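Aldehyde dehydrogenase 12 (Zea mays, PDB 6D97) catalyses the NAD-dependent oxidation of L-glutamate gamma-semialdehyde to glutamate, the last step of proline catabolism in plants. Local coordinates at the interface of chains A and B. Sequence-based numbering; all coordinates share one arbitrary frame. Chains: chain A/B, Aldehyde dehydrogenase 12.

Contact 1: the interface of chains A and B. Residues chain A 94-95, 187, 526-530; chain B 478, 481-486, 506.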
loop_
_atom_site.group_PDB
_atom_site.type_symbol
_atom_site.label_atom_id
_atom_site.label_comp_id
_atom_site.label_asym_id
_atom_site.label_seq_id
_atom_site.Cartn_x
_atom_site.Cartn_y
_atom_site.Cartn_z
ATOM N N LYS A 94 16.303 19.298 -12.598
ATOM C CA LYS A 94 16.257 17.954 -12.040
ATOM C C LYS A 94 15.095 17.764 -11.075
ATOM O O LYS A 94 14.759 16.618 -10.752
ATOM C CB LYS A 94 17.583 17.625 -11.360
ATOM C CG LYS A 94 18.669 17.238 -12.344
ATOM C CD LYS A 94 19.999 16.991 -11.655
ATOM C CE LYS A 94 20.739 18.290 -11.398
ATOM N NZ LYS A 94 22.126 18.075 -10.902
ATOM N N HIS A 95 14.466 18.848 -10.613
ATOM C CA HIS A 95 13.236 18.740 -9.839
ATOM C C HIS A 95 11.987 18.793 -10.713
ATOM O O HIS A 95 10.886 19.015 -10.193
ATOM C CB HIS A 95 13.178 19.809 -8.737
ATOM C CG HIS A 95 13.757 21.134 -9.121
ATOM N ND1 HIS A 95 12.997 22.160 -9.638
ATOM C CD2 HIS A 95 15.018 21.616 -9.019
ATOM C CE1 HIS A 95 13.768 23.209 -9.863
ATOM N NE2 HIS A 95 14.999 22.905 -9.494
ATOM N N TRP A 187 9.802 11.381 -6.715
ATOM C CA TRP A 187 10.368 12.557 -7.363
ATOM C C TRP A 187 10.661 12.262 -8.826
ATOM O O TRP A 187 11.083 11.153 -9.160
ATOM C CB TRP A 187 11.660 12.980 -6.674
ATOM C CG TRP A 187 11.741 14.437 -6.414
ATOM C CD1 TRP A 187 12.623 15.329 -6.957
ATOM C CD2 TRP A 187 10.901 15.187 -5.534
ATOM N NE1 TRP A 187 12.384 16.589 -6.465
ATOM C CE2 TRP A 187 11.330 16.530 -5.591
ATOM C CE3 TRP A 187 9.826 14.854 -4.703
ATOM C CZ2 TRP A 187 10.719 17.539 -4.848
ATOM C CZ3 TRP A 187 9.222 15.856 -3.966
ATOM C CH2 TRP A 187 9.671 17.185 -4.044
ATOM N N CYS A 526 11.901 8.453 -8.775
ATOM C CA CYS A 526 12.778 7.902 -7.760
ATOM C C CYS A 526 12.261 8.327 -6.396
ATOM O O CYS A 526 11.448 9.245 -6.276
ATOM C CB CYS A 526 14.228 8.366 -7.949
ATOM S SG CYS A 526 14.443 10.157 -7.958
ATOM N N HIS A 527 12.734 7.641 -5.362
ATOM C CA HIS A 527 12.335 7.984 -4.006
ATOM C C HIS A 527 13.074 9.233 -3.541
ATOM O O HIS A 527 14.286 9.360 -3.740
ATOM C CB HIS A 527 12.610 6.830 -3.047
ATOM C CG HIS A 527 12.161 7.099 -1.645
ATOM N ND1 HIS A 527 10.914 6.739 -1.181
ATOM C CD2 HIS A 527 12.782 7.715 -0.611
ATOM C CE1 HIS A 527 10.792 7.110 0.082
ATOM N NE2 HIS A 527 11.910 7.708 0.450
ATOM N N ARG A 528 12.331 10.161 -2.942
ATOM C CA ARG A 528 12.906 11.250 -2.167
ATOM C C ARG A 528 12.281 11.229 -0.783
ATOM O O ARG A 528 11.054 11.181 -0.651
ATOM C CB ARG A 528 12.682 12.623 -2.809
ATOM C CG ARG A 528 13.519 13.696 -2.130
ATOM C CD ARG A 528 13.217 15.113 -2.582
ATOM N NE ARG A 528 14.190 16.046 -2.017
ATOM C CZ ARG A 528 14.117 17.371 -2.127
ATOM N NH1 ARG A 528 13.110 17.931 -2.776
ATOM N NH2 ARG A 528 15.043 18.141 -1.575
ATOM N N GLU A 529 13.125 11.263 0.239
ATOM C CA GLU A 529 12.678 11.317 1.620
ATOM C C GLU A 529 12.824 12.745 2.125
ATOM O O GLU A 529 13.900 13.342 2.010
ATOM C CB GLU A 529 13.480 10.352 2.495
ATOM C CG GLU A 529 12.940 10.181 3.907
ATOM C CD GLU A 529 11.746 9.246 3.964
ATOM O OE1 GLU A 529 11.514 8.519 2.976
ATOM O OE2 GLU A 529 11.034 9.241 4.991
ATOM N N ILE A 530 11.736 13.294 2.655
ATOM C CA ILE A 530 11.722 14.623 3.250
ATOM C C ILE A 530 11.287 14.462 4.697
ATOM O O ILE A 530 10.177 13.983 4.970
ATOM C CB ILE A 530 10.792 15.584 2.493
ATOM C CG1 ILE A 530 11.310 15.815 1.073
ATOM C CG2 ILE A 530 10.683 16.912 3.227
ATOM C CD1 ILE A 530 10.353 16.611 0.208
ATOM N N LEU B 478 12.097 23.046 -1.112
ATOM C CA LEU B 478 11.874 21.613 -1.297
ATOM C C LEU B 478 11.372 21.303 -2.702
ATOM O O LEU B 478 11.806 20.322 -3.317
ATOM C CB LEU B 478 10.885 21.085 -0.254
ATOM C CG LEU B 478 11.384 20.822 1.168
ATOM C CD1 LEU B 478 10.207 20.514 2.073
ATOM C CD2 LEU B 478 12.368 19.665 1.173
ATOM N N SER B 481 14.455 21.364 -5.326
ATOM C CA SER B 481 15.662 20.635 -4.961
ATOM C C SER B 481 15.393 19.146 -5.155
ATOM O O SER B 481 14.284 18.739 -5.513
ATOM C CB SER B 481 16.102 20.964 -3.529
ATOM O OG SER B 481 15.065 20.723 -2.599
ATOM N N VAL B 482 16.415 18.325 -4.906
ATOM C CA VAL B 482 16.383 16.928 -5.334
ATOM C C VAL B 482 16.775 15.954 -4.222
ATOM O O VAL B 482 16.224 14.849 -4.145
ATOM C CB VAL B 482 17.291 16.733 -6.565
ATOM C CG1 VAL B 482 17.459 15.259 -6.893
ATOM C CG2 VAL B 482 16.726 17.474 -7.771
ATOM N N ASN B 483 17.699 16.367 -3.349
ATOM C CA ASN B 483 18.475 15.445 -2.514
ATOM C C ASN B 483 17.607 14.399 -1.820
ATOM O O ASN B 483 16.580 14.722 -1.219
ATOM C CB ASN B 483 19.276 16.241 -1.480
ATOM C CG ASN B 483 20.440 16.989 -2.101
ATOM O OD1 ASN B 483 20.386 17.393 -3.265
ATOM N ND2 ASN B 483 21.509 17.163 -1.332
ATOM N N GLY B 484 18.043 13.137 -1.900
ATOM C CA GLY B 484 17.163 12.026 -1.575
ATOM C C GLY B 484 16.785 11.939 -0.112
ATOM O O GLY B 484 15.792 11.297 0.242
ATOM N N THR B 485 17.563 12.577 0.760
ATOM C CA THR B 485 17.315 12.564 2.201
ATOM C C THR B 485 17.425 14.000 2.700
ATOM O O THR B 485 18.485 14.433 3.160
ATOM C CB THR B 485 18.289 11.643 2.921
ATOM O OG1 THR B 485 18.338 10.378 2.252
ATOM C CG2 THR B 485 17.843 11.433 4.357
ATOM N N THR B 486 16.321 14.737 2.622
ATOM C CA THR B 486 16.297 16.150 2.967
ATOM C C THR B 486 15.501 16.364 4.247
ATOM O O THR B 486 14.357 15.912 4.360
ATOM C CB THR B 486 15.696 16.979 1.831
ATOM O OG1 THR B 486 16.474 16.799 0.639
ATOM C CG2 THR B 486 15.703 18.443 2.205
ATOM N N ALA B 506 18.692 10.740 -4.460
ATOM C CA ALA B 506 17.624 10.809 -5.451
ATOM C C ALA B 506 18.226 11.282 -6.766
ATOM O O ALA B 506 19.405 11.638 -6.837
ATOM C CB ALA B 506 16.479 11.730 -5.007
#
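The guanidinium of A:Arg528 has the backbone carbonyl carbon of B:Val482 over one face, 3.2 Å above its plane and towards the rim, while the carbonyl oxygens of B:Leu478 and B:Asn483 and CZ2 of the A:Trp187 ring lie at its edge. The indole of A:Trp187 carries CD of A:Arg528 over its centre. This is the strand exchange typical of the aldehyde dehydrogenase dimer: the C-terminal strand 526-533 of chain A runs parallel to strand 485-488 of chain B. Two main-chain bonds register the pairing, from A:Glu529 N to B:Gly484 O (2.7 Å) and from B:Thr486 N to A:Glu529 O (2.9 Å), the latter nearly along the C=O axis. With CG anti to the backbone N (chi1 -169°) and the chain extended, A:Arg528 fans its N-H groups out over main-chain and hydroxyl oxygens of chain B. NE reaches B:Asn483 O at 2.8 Å from above the carbonyl plane, whereas NH1 meets a lone pair of B:Leu478 O in plane, also at 2.8 Å. NH2 is shared between the hydroxyls of B:Ser481 (OG, 2.8 Å) and B:Thr486 (OG1, 3.0 Å). B:Thr486 OG1 donates its own hydrogen to B:Asn483 O, so that carbonyl takes both this hydroxyl and A:Arg528 NE. Farther along the strand, A:Ile530 and B:Leu478 meet tip to tip, CD1 against CD2 at 3.8 Å.

Contact 2: the interface of chains A and B. Residues chain A 268-269, 283, 287-291, 509-510; chain B 283, 288, 508-510.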
loop_
_atom_site.group_PDB
_atom_site.type_symbol
_atom_site.label_atom_id
_atom_site.label_comp_id
_atom_site.label_asym_id
_atom_site.label_seq_id
_atom_site.Cartn_x
_atom_site.Cartn_y
_atom_site.Cartn_z
ATOM N N LYS A 268 18.663 12.258 -17.359
ATOM C CA LYS A 268 18.770 11.624 -16.053
ATOM C C LYS A 268 18.176 10.224 -16.031
ATOM O O LYS A 268 18.519 9.435 -15.145
ATOM C CB LYS A 268 18.110 12.501 -14.990
ATOM C CG LYS A 268 18.898 13.772 -14.722
ATOM C CD LYS A 268 20.346 13.428 -14.401
ATOM C CE LYS A 268 21.318 14.314 -15.155
ATOM N NZ LYS A 268 21.383 15.693 -14.607
ATOM N N MET A 269 17.302 9.904 -16.981
ATOM C CA MET A 269 16.777 8.556 -17.133
ATOM C C MET A 269 16.536 8.309 -18.613
ATOM O O MET A 269 16.113 9.213 -19.335
ATOM C CB MET A 269 15.481 8.355 -16.340
ATOM C CG MET A 269 15.515 7.164 -15.386
ATOM S SD MET A 269 15.731 5.580 -16.226
ATOM C CE MET A 269 14.236 5.516 -17.211
ATOM N N ALA A 283 23.298 0.647 -21.804
ATOM C CA ALA A 283 23.488 0.507 -20.363
ATOM C C ALA A 283 24.930 0.773 -19.965
ATOM O O ALA A 283 25.193 1.244 -18.853
ATOM C CB ALA A 283 23.064 -0.889 -19.905
ATOM N N LYS A 287 26.126 4.292 -18.284
ATOM C CA LYS A 287 26.584 3.838 -16.972
ATOM C C LYS A 287 25.414 3.408 -16.094
ATOM O O LYS A 287 25.390 3.663 -14.889
ATOM C CB LYS A 287 27.425 4.911 -16.278
ATOM C CG LYS A 287 28.702 5.266 -17.021
ATOM C CD LYS A 287 29.540 6.250 -16.231
ATOM C CE LYS A 287 30.961 6.338 -16.773
ATOM N NZ LYS A 287 31.047 6.881 -18.158
ATOM N N GLY A 288 24.423 2.767 -16.711
ATOM C CA GLY A 288 23.310 2.198 -15.987
ATOM C C GLY A 288 22.172 3.142 -15.680
ATOM O O GLY A 288 21.226 2.737 -14.993
ATOM N N ARG A 289 22.226 4.381 -16.163
ATOM C CA ARG A 289 21.126 5.329 -15.996
ATOM C C ARG A 289 20.022 5.045 -17.018
ATOM O O ARG A 289 19.627 5.894 -17.817
ATOM C CB ARG A 289 21.646 6.755 -16.114
ATOM C CG ARG A 289 22.386 7.238 -14.882
ATOM C CD ARG A 289 22.799 8.692 -15.025
ATOM N NE ARG A 289 23.121 9.311 -13.741
ATOM C CZ ARG A 289 22.212 9.788 -12.898
ATOM N NH1 ARG A 289 20.925 9.707 -13.205
ATOM N NH2 ARG A 289 22.595 10.343 -11.755
ATOM N N VAL A 290 19.519 3.808 -16.975
ATOM C CA VAL A 290 18.568 3.314 -17.963
ATOM C C VAL A 290 17.542 2.417 -17.290
ATOM O O VAL A 290 17.768 1.876 -16.205
ATOM C CB VAL A 290 19.261 2.523 -19.099
ATOM C CG1 VAL A 290 20.141 3.424 -19.927
ATOM C CG2 VAL A 290 20.074 1.367 -18.523
ATOM N N LYS A 291 16.403 2.260 -17.954
ATOM C CA LYS A 291 15.494 1.148 -17.731
ATOM C C LYS A 291 15.319 0.430 -19.060
ATOM O O LYS A 291 15.170 1.069 -20.106
ATOM C CB LYS A 291 14.137 1.603 -17.184
ATOM C CG LYS A 291 14.172 2.130 -15.759
ATOM C CD LYS A 291 14.547 1.054 -14.753
ATOM C CE LYS A 291 14.560 1.623 -13.338
ATOM N NZ LYS A 291 15.210 0.695 -12.374
ATOM N N PRO A 509 18.019 -5.322 -12.193
ATOM C CA PRO A 509 17.665 -4.027 -11.583
ATOM C C PRO A 509 17.351 -2.955 -12.601
ATOM O O PRO A 509 16.760 -1.929 -12.243
ATOM C CB PRO A 509 18.915 -3.665 -10.767
ATOM C CG PRO A 509 20.021 -4.435 -11.403
ATOM C CD PRO A 509 19.403 -5.719 -11.887
ATOM N N ARG A 510 17.746 -3.149 -13.854
ATOM C CA ARG A 510 17.414 -2.227 -14.924
ATOM C C ARG A 510 16.081 -2.552 -15.580
ATOM O O ARG A 510 15.639 -1.800 -16.454
ATOM C CB ARG A 510 18.516 -2.241 -15.986
ATOM C CG ARG A 510 19.916 -2.052 -15.428
ATOM C CD ARG A 510 20.957 -2.527 -16.423
ATOM N NE ARG A 510 20.661 -3.870 -16.918
ATOM C CZ ARG A 510 21.387 -4.508 -17.831
ATOM N NH1 ARG A 510 22.459 -3.929 -18.353
ATOM N NH2 ARG A 510 21.039 -5.726 -18.225
ATOM N N ALA B 283 29.467 0.802 -12.240
ATOM C CA ALA B 283 28.227 0.907 -13.004
ATOM C C ALA B 283 28.479 0.703 -14.493
ATOM O O ALA B 283 27.682 0.054 -15.182
ATOM C CB ALA B 283 27.566 2.262 -12.749
ATOM N N GLY B 288 25.390 -1.300 -15.471
ATOM C CA GLY B 288 24.260 -0.795 -14.729
ATOM C C GLY B 288 23.525 -1.791 -13.864
ATOM O O GLY B 288 22.509 -1.424 -13.261
ATOM N N ASP B 508 18.575 9.442 -9.509
ATOM C CA ASP B 508 19.362 8.383 -10.122
ATOM C C ASP B 508 18.566 7.084 -10.128
ATOM O O ASP B 508 18.111 6.635 -9.071
ATOM C CB ASP B 508 20.672 8.219 -9.347
ATOM C CG ASP B 508 21.677 7.363 -10.071
ATOM O OD1 ASP B 508 21.328 6.708 -11.072
ATOM O OD2 ASP B 508 22.839 7.346 -9.622
ATOM N N PRO B 509 18.369 6.454 -11.287
ATOM C CA PRO B 509 17.705 5.140 -11.297
ATOM C C PRO B 509 18.518 4.060 -10.614
ATOM O O PRO B 509 17.966 3.008 -10.277
ATOM C CB PRO B 509 17.521 4.847 -12.791
ATOM C CG PRO B 509 18.555 5.678 -13.472
ATOM C CD PRO B 509 18.674 6.926 -12.649
ATOM N N ARG B 510 19.808 4.289 -10.399
ATOM C CA ARG B 510 20.669 3.359 -9.686
ATOM C C ARG B 510 20.744 3.650 -8.190
ATOM O O ARG B 510 21.435 2.925 -7.470
ATOM C CB ARG B 510 22.079 3.392 -10.274
ATOM C CG ARG B 510 22.144 3.285 -11.787
ATOM C CD ARG B 510 23.466 3.843 -12.274
ATOM N NE ARG B 510 23.690 5.181 -11.733
ATOM C CZ ARG B 510 24.813 5.876 -11.886
ATOM N NH1 ARG B 510 25.822 5.362 -12.570
ATOM N NH2 ARG B 510 24.926 7.085 -11.357
HETATM O O HOH W 1 20.501 0.605 -13.160
HETATM O O HOH W 2 15.307 2.354 -10.075
#
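Loop meets loop here: residues 287-289 of chain A, between helix 276-285 and strand 290-293, face loop 508-510 of chain B and, across the local two-fold, their own counterpart at B:Gly288. In this aldehyde dehydrogenase dimer the two glycines touch main chain to main chain, A:Gly288 CA lying 3.4 Å from B:Gly288 CA, and water 1 bridges their carbonyl oxygens. B:Arg510 is bent at chi3 (-52°), which turns its head back onto B:Asp508. Its NE takes the syn lone pair of OD1 and NH2 reaches OD2 (2.7 Å), a side-on, two-nitrogen grip, while the backbone N of B:Arg510 meets OD1 from above the carboxylate plane. NH1 is left to cross the interface to A:Lys287 O at 2.9 Å, in the carbonyl plane though tilted 29° from the guanidinium. The carboxylate so fixed stacks on the guanidinium of A:Arg289, planes 15° apart and B:Asp508 OD1 over its centre, so the salt bridge (A:Arg289 NH2 to B:Asp508 OD2, 3.7 Å) is face to face. An alanine in place of B:Arg510 would remove the NH1 bond to chain A and would probably hold the B:Asp508 carboxylate less firmly against A:Arg289, keeping the backbone N bond to OD1 but not the side-chain grip. Alongside, the ring of B:Pro509 sets CG against A:Arg289 CA (3.6 Å) and slides past A:Met269, while water 2 joins B:Pro509 O to A:Lys291 NZ.

Contact 3: the interface of chains A and B. Residues chain A 308, 311, 469, 489-492; chain B 177, 533-538.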
loop_
_atom_site.group_PDB
_atom_site.type_symbol
_atom_site.label_atom_id
_atom_site.label_comp_id
_atom_site.label_asym_id
_atom_site.label_seq_id
_atom_site.Cartn_x
_atom_site.Cartn_y
_atom_site.Cartn_z
ATOM N N GLU A 308 -8.291 -29.521 -23.036
ATOM C CA GLU A 308 -8.590 -28.352 -23.867
ATOM C C GLU A 308 -7.594 -28.229 -25.019
ATOM O O GLU A 308 -7.024 -27.166 -25.270
ATOM C CB GLU A 308 -8.617 -27.069 -23.033
ATOM C CG GLU A 308 -9.553 -27.108 -21.836
ATOM C CD GLU A 308 -11.019 -27.098 -22.233
ATOM O OE1 GLU A 308 -11.872 -27.293 -21.341
ATOM O OE2 GLU A 308 -11.322 -26.893 -23.430
ATOM N N TYR A 311 -8.176 -25.430 -27.542
ATOM C CA TYR A 311 -7.865 -24.108 -27.008
ATOM C C TYR A 311 -6.361 -23.898 -26.892
ATOM O O TYR A 311 -5.846 -22.834 -27.253
ATOM C CB TYR A 311 -8.532 -23.911 -25.647
ATOM C CG TYR A 311 -8.440 -22.486 -25.138
ATOM C CD1 TYR A 311 -7.304 -22.032 -24.476
ATOM C CD2 TYR A 311 -9.487 -21.594 -25.328
ATOM C CE1 TYR A 311 -7.216 -20.730 -24.018
ATOM C CE2 TYR A 311 -9.409 -20.291 -24.872
ATOM C CZ TYR A 311 -8.272 -19.865 -24.219
ATOM O OH TYR A 311 -8.192 -18.569 -23.765
ATOM N N ASN A 469 -3.129 -26.999 -15.012
ATOM C CA ASN A 469 -3.960 -26.594 -13.885
ATOM C C ASN A 469 -3.596 -27.318 -12.598
ATOM O O ASN A 469 -4.233 -27.079 -11.568
ATOM C CB ASN A 469 -5.442 -26.812 -14.203
ATOM C CG ASN A 469 -6.071 -25.601 -14.851
ATOM O OD1 ASN A 469 -5.385 -24.632 -15.163
ATOM N ND2 ASN A 469 -7.378 -25.647 -15.057
ATOM N N GLY A 489 -1.700 -21.709 -15.975
ATOM C CA GLY A 489 -3.056 -22.202 -16.096
ATOM C C GLY A 489 -3.238 -22.861 -17.444
ATOM O O GLY A 489 -2.371 -22.728 -18.312
ATOM N N ILE A 490 -4.344 -23.580 -17.642
ATOM C CA ILE A 490 -4.549 -24.243 -18.925
ATOM C C ILE A 490 -4.749 -23.230 -20.045
ATOM O O ILE A 490 -4.525 -23.555 -21.216
ATOM C CB ILE A 490 -5.730 -25.230 -18.845
ATOM C CG1 ILE A 490 -5.558 -26.349 -19.875
ATOM C CG2 ILE A 490 -7.056 -24.515 -19.053
ATOM C CD1 ILE A 490 -4.305 -27.195 -19.663
ATOM N N ARG A 491 -5.150 -22.000 -19.716
ATOM C CA ARG A 491 -5.313 -20.935 -20.695
ATOM C C ARG A 491 -4.100 -20.017 -20.759
ATOM O O ARG A 491 -4.202 -18.899 -21.278
ATOM C CB ARG A 491 -6.577 -20.127 -20.389
ATOM C CG ARG A 491 -7.859 -20.949 -20.452
ATOM C CD ARG A 491 -9.087 -20.120 -20.110
ATOM N NE ARG A 491 -9.359 -19.085 -21.103
ATOM C CZ ARG A 491 -10.421 -18.286 -21.073
ATOM N NH1 ARG A 491 -11.314 -18.401 -20.098
ATOM N NH2 ARG A 491 -10.588 -17.372 -22.018
ATOM N N ALA A 492 -2.954 -20.467 -20.248
ATOM C CA ALA A 492 -1.764 -19.626 -20.220
ATOM C C ALA A 492 -1.262 -19.343 -21.631
ATOM O O ALA A 492 -1.327 -20.197 -22.521
ATOM C CB ALA A 492 -0.659 -20.289 -19.393
ATOM N N HIS B 177 -11.934 -12.267 -16.803
ATOM C CA HIS B 177 -12.945 -13.314 -16.818
ATOM C C HIS B 177 -12.654 -14.289 -15.690
ATOM O O HIS B 177 -11.576 -14.273 -15.088
ATOM C CB HIS B 177 -12.981 -14.047 -18.163
ATOM C CG HIS B 177 -11.637 -14.508 -18.635
ATOM N ND1 HIS B 177 -10.938 -13.857 -19.626
ATOM C CD2 HIS B 177 -10.856 -15.542 -18.240
ATOM C CE1 HIS B 177 -9.784 -14.471 -19.826
ATOM N NE2 HIS B 177 -9.711 -15.499 -18.999
ATOM N N ASP B 533 -4.584 -18.132 -15.193
ATOM C CA ASP B 533 -5.663 -18.201 -16.185
ATOM C C ASP B 533 -6.051 -19.681 -16.287
ATOM O O ASP B 533 -5.673 -20.401 -17.215
ATOM C CB ASP B 533 -5.245 -17.627 -17.541
ATOM C CG ASP B 533 -6.381 -16.895 -18.234
ATOM O OD1 ASP B 533 -7.553 -17.191 -17.915
ATOM O OD2 ASP B 533 -6.102 -16.018 -19.082
ATOM N N VAL B 534 -6.816 -20.145 -15.294
ATOM C CA VAL B 534 -7.047 -21.578 -15.124
ATOM C C VAL B 534 -8.283 -22.085 -15.848
ATOM O O VAL B 534 -8.477 -23.307 -15.935
ATOM C CB VAL B 534 -7.178 -21.943 -13.632
ATOM C CG1 VAL B 534 -5.923 -21.536 -12.885
ATOM C CG2 VAL B 534 -8.407 -21.279 -13.032
ATOM N N GLY B 535 -9.125 -21.197 -16.365
ATOM C CA GLY B 535 -10.367 -21.604 -16.976
ATOM C C GLY B 535 -11.560 -21.322 -16.084
ATOM O O GLY B 535 -11.450 -20.609 -15.082
ATOM N N PRO B 536 -12.733 -21.890 -16.418
ATOM C CA PRO B 536 -13.022 -22.798 -17.534
ATOM C C PRO B 536 -12.907 -22.144 -18.903
ATOM O O PRO B 536 -13.115 -20.937 -19.018
ATOM C CB PRO B 536 -14.474 -23.212 -17.272
ATOM C CG PRO B 536 -15.042 -22.072 -16.486
ATOM C CD PRO B 536 -13.926 -21.665 -15.584
ATOM N N VAL B 537 -12.553 -22.928 -19.916
ATOM C CA VAL B 537 -12.675 -22.478 -21.297
ATOM C C VAL B 537 -14.159 -22.225 -21.529
ATOM O O VAL B 537 -14.974 -23.140 -21.338
ATOM C CB VAL B 537 -12.111 -23.507 -22.287
ATOM C CG1 VAL B 537 -12.558 -23.178 -23.700
ATOM C CG2 VAL B 537 -10.598 -23.535 -22.202
ATOM N N PRO B 538 -14.553 -21.010 -21.909
ATOM C CA PRO B 538 -15.978 -20.666 -21.895
ATOM C C PRO B 538 -16.810 -21.576 -22.783
ATOM O O PRO B 538 -16.328 -22.150 -23.762
ATOM C CB PRO B 538 -15.999 -19.221 -22.406
ATOM C CG PRO B 538 -14.656 -18.681 -22.049
ATOM C CD PRO B 538 -13.702 -19.841 -22.188
HETATM O O HOH W 3 -3.627 -16.227 -20.475
HETATM O O HOH W 4 -12.107 -25.549 -19.221
#
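From CB outward, A:Arg491 threads past the end of the C-terminal strand 526-533 of chain B, part of the arm that aldehyde dehydrogenase subunits exchange. CB packs beside B:Asp533 O (3.3 Å), which accepts the backbone N of A:Arg491 nearly along its C=O axis at 3.0 Å. CG passes the same oxygen and B:Val537 CG2. CD lies 3.7 Å from B:Gly535 CA, and a bend at chi3 (66°) turns the head. NE and NH2 both hold A:Tyr311 OH, at 3.0 and 3.2 Å, in the guanidinium plane, which fixes its rotation. So held, the head lies flat on the imidazole of B:His177, planes 10° apart, with B:His177 NE2 3.3 Å above the guanidinium. That ring is set by a bond from NE2 to the syn lone pair of B:Asp533 OD1, whose negative charge may ease the stacking of two potentially cationic groups. NH1 lies 3.3 Å from B:Pro536 O, a contact not counted as a hydrogen bond, and against CD of B:Pro538. A:Asn469 ND2 points straight (167°) at a lone pair of B:Val534 O, 2.7 Å away, while its OD1 accepts from A:Ile490 N. B:Val537 lays CG2 over one face of the A:Tyr311 ring, towards its rim, and against the carboxylate of A:Glu308.

Contact 1 and contact 2 lie side by side, their C-alpha centres about 17 Å apart, whereas contact 3 is about 45 Å from contact 1 and 38 Å from contact 2. Contacts 1 and 3 draw on the same strand, 526-533: its start, from chain A, in the first and its end, from chain B, in the third. By the two-fold symmetry each chain uses both ends of this strand on its partner. Residues 506 and 508-510 carry the chain from contact 1 to contact 2, which sits near the axis, so the dimer, half of the deposited tetramer, is held both centrally and at its flanks.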